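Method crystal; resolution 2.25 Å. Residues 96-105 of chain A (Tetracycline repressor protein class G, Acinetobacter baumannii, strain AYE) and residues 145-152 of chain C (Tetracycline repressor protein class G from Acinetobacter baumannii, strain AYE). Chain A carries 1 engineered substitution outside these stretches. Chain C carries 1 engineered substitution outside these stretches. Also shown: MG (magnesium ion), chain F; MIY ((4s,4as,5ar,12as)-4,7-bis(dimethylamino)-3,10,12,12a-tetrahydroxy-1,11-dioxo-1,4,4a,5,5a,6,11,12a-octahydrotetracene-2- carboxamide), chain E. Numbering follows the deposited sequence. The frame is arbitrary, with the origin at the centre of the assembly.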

# COMPACT_ATOMS: atom_id res chain seq x y z
N GLY A 96 -10.81 3.13 1.43
CA GLY A 96 -10.32 4.21 2.30
C GLY A 96 -8.89 4.60 1.97
O GLY A 96 -8.64 5.80 1.75
N ALA A 97 -7.98 3.62 1.94
CA ALA A 97 -6.55 3.79 1.61
C ALA A 97 -6.40 4.25 0.15
O ALA A 97 -5.54 5.11 -0.12
CB ALA A 97 -5.80 2.50 1.85
N ARG A 98 -7.22 3.69 -0.75
CA ARG A 98 -7.23 3.98 -2.21
C ARG A 98 -7.64 5.44 -2.44
O ARG A 98 -7.01 6.10 -3.28
CB ARG A 98 -8.17 3.01 -2.92
CG ARG A 98 -8.25 3.19 -4.43
CD ARG A 98 -9.24 2.22 -5.04
NE ARG A 98 -9.62 2.58 -6.40
CZ ARG A 98 -10.59 2.01 -7.10
NH1 ARG A 98 -10.86 2.42 -8.33
NH2 ARG A 98 -11.31 1.03 -6.57
N ILE A 99 -8.67 5.91 -1.73
CA ILE A 99 -9.22 7.30 -1.84
C ILE A 99 -8.19 8.29 -1.27
O ILE A 99 -8.02 9.37 -1.87
CB ILE A 99 -10.59 7.41 -1.15
CG1 ILE A 99 -11.69 6.72 -1.96
CG2 ILE A 99 -10.95 8.87 -0.86
CD1 ILE A 99 -12.95 6.43 -1.19
N HIS A 100 -7.54 7.94 -0.15
CA HIS A 100 -6.51 8.78 0.52
C HIS A 100 -5.30 8.97 -0.39
O HIS A 100 -4.76 10.10 -0.43
CB HIS A 100 -6.10 8.18 1.87
CG HIS A 100 -5.11 9.02 2.61
ND1 HIS A 100 -5.49 9.97 3.54
CD2 HIS A 100 -3.76 9.08 2.54
CE1 HIS A 100 -4.42 10.57 4.02
NE2 HIS A 100 -3.35 10.04 3.42
N ALA A 101 -4.87 7.91 -1.08
CA ALA A 101 -3.67 7.87 -1.95
C ALA A 101 -3.66 9.06 -2.91
O ALA A 101 -4.67 9.26 -3.61
CB ALA A 101 -3.62 6.56 -2.70
N GLY A 102 -2.57 9.83 -2.92
CA GLY A 102 -2.35 10.95 -3.85
C GLY A 102 -2.67 12.31 -3.24
O GLY A 102 -2.16 13.32 -3.76
N THR A 103 -3.49 12.34 -2.18
CA THR A 103 -3.90 13.59 -1.47
C THR A 103 -2.67 14.18 -0.77
O THR A 103 -1.90 13.40 -0.17
CB THR A 103 -5.03 13.34 -0.47
OG1 THR A 103 -4.59 12.40 0.50
CG2 THR A 103 -6.30 12.84 -1.13
N ARG A 104 -2.50 15.50 -0.86
CA ARG A 104 -1.37 16.26 -0.24
C ARG A 104 -1.95 17.29 0.72
O ARG A 104 -3.11 17.69 0.57
CB ARG A 104 -0.53 16.94 -1.33
CG ARG A 104 -0.05 16.01 -2.44
CD ARG A 104 1.24 15.28 -2.13
NE ARG A 104 1.02 13.98 -1.49
CZ ARG A 104 1.27 12.79 -2.04
NH1 ARG A 104 1.02 11.69 -1.36
NH2 ARG A 104 1.76 12.69 -3.27
N PRO A 105 -1.19 17.76 1.73
CA PRO A 105 -1.66 18.80 2.65
C PRO A 105 -2.10 20.09 1.94
O PRO A 105 -1.38 20.50 1.05
CB PRO A 105 -0.45 19.08 3.55
CG PRO A 105 0.38 17.81 3.47
CD PRO A 105 0.18 17.31 2.06
N VAL C 145 4.40 3.41 -3.42
CA VAL C 145 4.24 3.40 -4.91
C VAL C 145 2.81 3.84 -5.27
O VAL C 145 2.68 4.62 -6.23
CB VAL C 145 4.57 2.01 -5.50
CG1 VAL C 145 4.23 1.94 -6.99
CG2 VAL C 145 6.03 1.64 -5.28
N LEU C 146 1.80 3.37 -4.54
CA LEU C 146 0.37 3.77 -4.73
C LEU C 146 0.27 5.30 -4.65
O LEU C 146 -0.33 5.90 -5.56
CB LEU C 146 -0.51 3.11 -3.66
CG LEU C 146 -1.99 3.50 -3.71
CD1 LEU C 146 -2.70 2.79 -4.84
CD2 LEU C 146 -2.68 3.22 -2.38
N GLU C 147 0.83 5.89 -3.58
CA GLU C 147 0.82 7.35 -3.31
C GLU C 147 1.49 8.10 -4.47
O GLU C 147 0.95 9.15 -4.87
CB GLU C 147 1.53 7.64 -1.98
CG GLU C 147 0.72 7.24 -0.77
CD GLU C 147 -0.22 8.32 -0.23
OE1 GLU C 147 -0.58 9.23 -1.01
OE2 GLU C 147 -0.58 8.24 0.95
N GLN C 148 2.60 7.57 -4.98
CA GLN C 148 3.36 8.16 -6.12
C GLN C 148 2.52 8.05 -7.40
O GLN C 148 2.41 9.07 -8.11
CB GLN C 148 4.71 7.45 -6.28
CG GLN C 148 5.63 8.10 -7.31
CD GLN C 148 7.05 7.61 -7.23
OE1 GLN C 148 7.39 6.72 -6.44
NE2 GLN C 148 7.91 8.18 -8.05
N GLN C 149 1.95 6.88 -7.66
CA GLN C 149 1.16 6.58 -8.89
C GLN C 149 -0.19 7.32 -8.84
O GLN C 149 -0.70 7.67 -9.92
CB GLN C 149 0.97 5.07 -9.05
CG GLN C 149 2.25 4.35 -9.48
CD GLN C 149 2.09 2.86 -9.61
OE1 GLN C 149 1.23 2.25 -8.97
NE2 GLN C 149 2.92 2.25 -10.43
N ALA C 150 -0.74 7.55 -7.64
CA ALA C 150 -2.02 8.26 -7.41
C ALA C 150 -1.84 9.75 -7.71
O ALA C 150 -2.70 10.31 -8.43
CB ALA C 150 -2.50 8.04 -6.00
N SER C 151 -0.79 10.37 -7.18
CA SER C 151 -0.46 11.82 -7.34
C SER C 151 -0.08 12.11 -8.80
O SER C 151 -0.45 13.20 -9.30
CB SER C 151 0.63 12.24 -6.39
OG SER C 151 1.83 11.53 -6.64
N ASP C 152 0.63 11.19 -9.45
CA ASP C 152 1.06 11.28 -10.87
C ASP C 152 -0.17 11.22 -11.79
O ASP C 152 -0.19 11.95 -12.80
CB ASP C 152 2.07 10.19 -11.23
CG ASP C 152 3.46 10.40 -10.66
OD1 ASP C 152 3.69 11.46 -10.04
OD2 ASP C 152 4.30 9.49 -10.83
MG MG F . -1.46 11.28 2.76
O8 MIY E . -3.37 13.76 10.96
C21 MIY E . -3.27 13.65 9.75
N2 MIY E . -4.25 14.32 8.88
C2 MIY E . -2.15 12.84 9.18
C1 MIY E . -1.94 12.75 7.77
O1 MIY E . -2.63 13.37 6.94
C3 MIY E . -1.30 12.13 10.01
O2 MIY E . -1.65 11.72 11.23
C4 MIY E . 0.14 11.82 9.65
N1 MIY E . 0.57 10.51 10.19
C20 MIY E . 2.01 10.27 10.20
C19 MIY E . -0.17 9.31 9.78
C5 MIY E . 0.43 11.95 8.14
C18 MIY E . -0.79 11.85 7.24
O7 MIY E . -1.27 10.50 7.26
C17 MIY E . -0.46 12.17 5.80
O6 MIY E . -1.36 11.73 4.92
C16 MIY E . 0.64 12.85 5.41
C7 MIY E . 1.68 13.33 6.40
C6 MIY E . 1.18 13.25 7.84
C15 MIY E . 0.87 13.13 4.00
O5 MIY E . 0.19 12.54 3.10
C14 MIY E . 1.88 14.12 3.63
C9 MIY E . 2.49 14.92 4.61
C8 MIY E . 2.11 14.76 6.04
C13 MIY E . 2.25 14.28 2.28
O4 MIY E . 1.70 13.55 1.29
C12 MIY E . 3.21 15.22 1.93
C11 MIY E . 3.81 16.00 2.90
C10 MIY E . 3.46 15.86 4.23
N7 MIY E . 4.08 16.67 5.21
CN7 MIY E . 4.07 18.12 5.07
C71 MIY E . 5.19 16.13 5.98
O HOH W 1 -1.49 11.04 0.84
O HOH W 2 -2.65 13.12 2.50
O HOH W 3 -0.25 9.75 3.07

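The chain A stretch opens with a helix, A:Gly96 to A:His100, followed by a turn. A:Ala101 is the first residue to leave helical angles. A type II beta turn runs from A:His100 to A:Thr103, closed by A:Thr103 N to A:His100 O at 3.1 Å. A:His100 O also accepts a very short hydrogen bond of 2.5 Å from A:Thr103 OG1. The chain C stretch is helical throughout. The turn lies against this helix: the CA atoms of A:Ala101 and C:Glu147 are 4.7 Å apart, and those of A:Gly102 and C:Ser151 are 4.1 Å apart. Together the stretches bury 370 Å².

The apolar contact centres on A:Ala101. Its CB lies 3.5 Å from C:Leu146 CD2 and 3.8 Å from C:Ala150 CB. The two chain C residues are one helical turn apart, so the methyl group meets both. C:Ala150 points toward chain A, and its CB is also 3.5 Å from A:Ala101 O.

A:Gly102 suits this close approach. Its CA is 3.7 Å from C:Ser151 N. A CB here would clash with C:Ala150 CB, and the positive phi of 99° would jam it against the preceding carbonyl oxygen.

C:Glu147 provides the polar link. Its OE1 accepts a hydrogen bond from A:Gly102 N at 2.8 Å. The N-H...O angle of 178° makes it almost perfectly straight. The same OE1 forms a salt bridge with A:Arg104 NH1 at 3.0 Å, pairing a carboxylate with a guanidinium. The arginine CB points sideways, but the end of the side chain comes nearer to chain C. A:Arg104 NH2 also packs 3.3 Å from C:Ser151 CB.

Magnesium and its waters extend the link. A:His100 NE2 binds MG at 2.4 Å. MIY O5 and O6 bind MG at 2.1 and 2.2 Å, and three waters complete six ligands. Water 1, 1.9 Å from MG by its O atom, donates to A:Thr103 O at 2.6 Å and to C:Glu147 OE1 at 2.7 Å, so it bridges the chains. Water 2 donates to A:Thr103 O at 2.8 Å. Water 3 donates to C:Glu147 OE2 at 2.6 Å. C:Glu147 thus reaches the metal through water, while the histidine binds it directly. C:Glu147 OE2 also lies at the edge of the A:His100 ring, 3.7 Å from CD2.

A:Arg104 touches the ligand as well. Its NE donates a weak hydrogen bond to MIY O4 at 2.9 Å, with an angle of 128°.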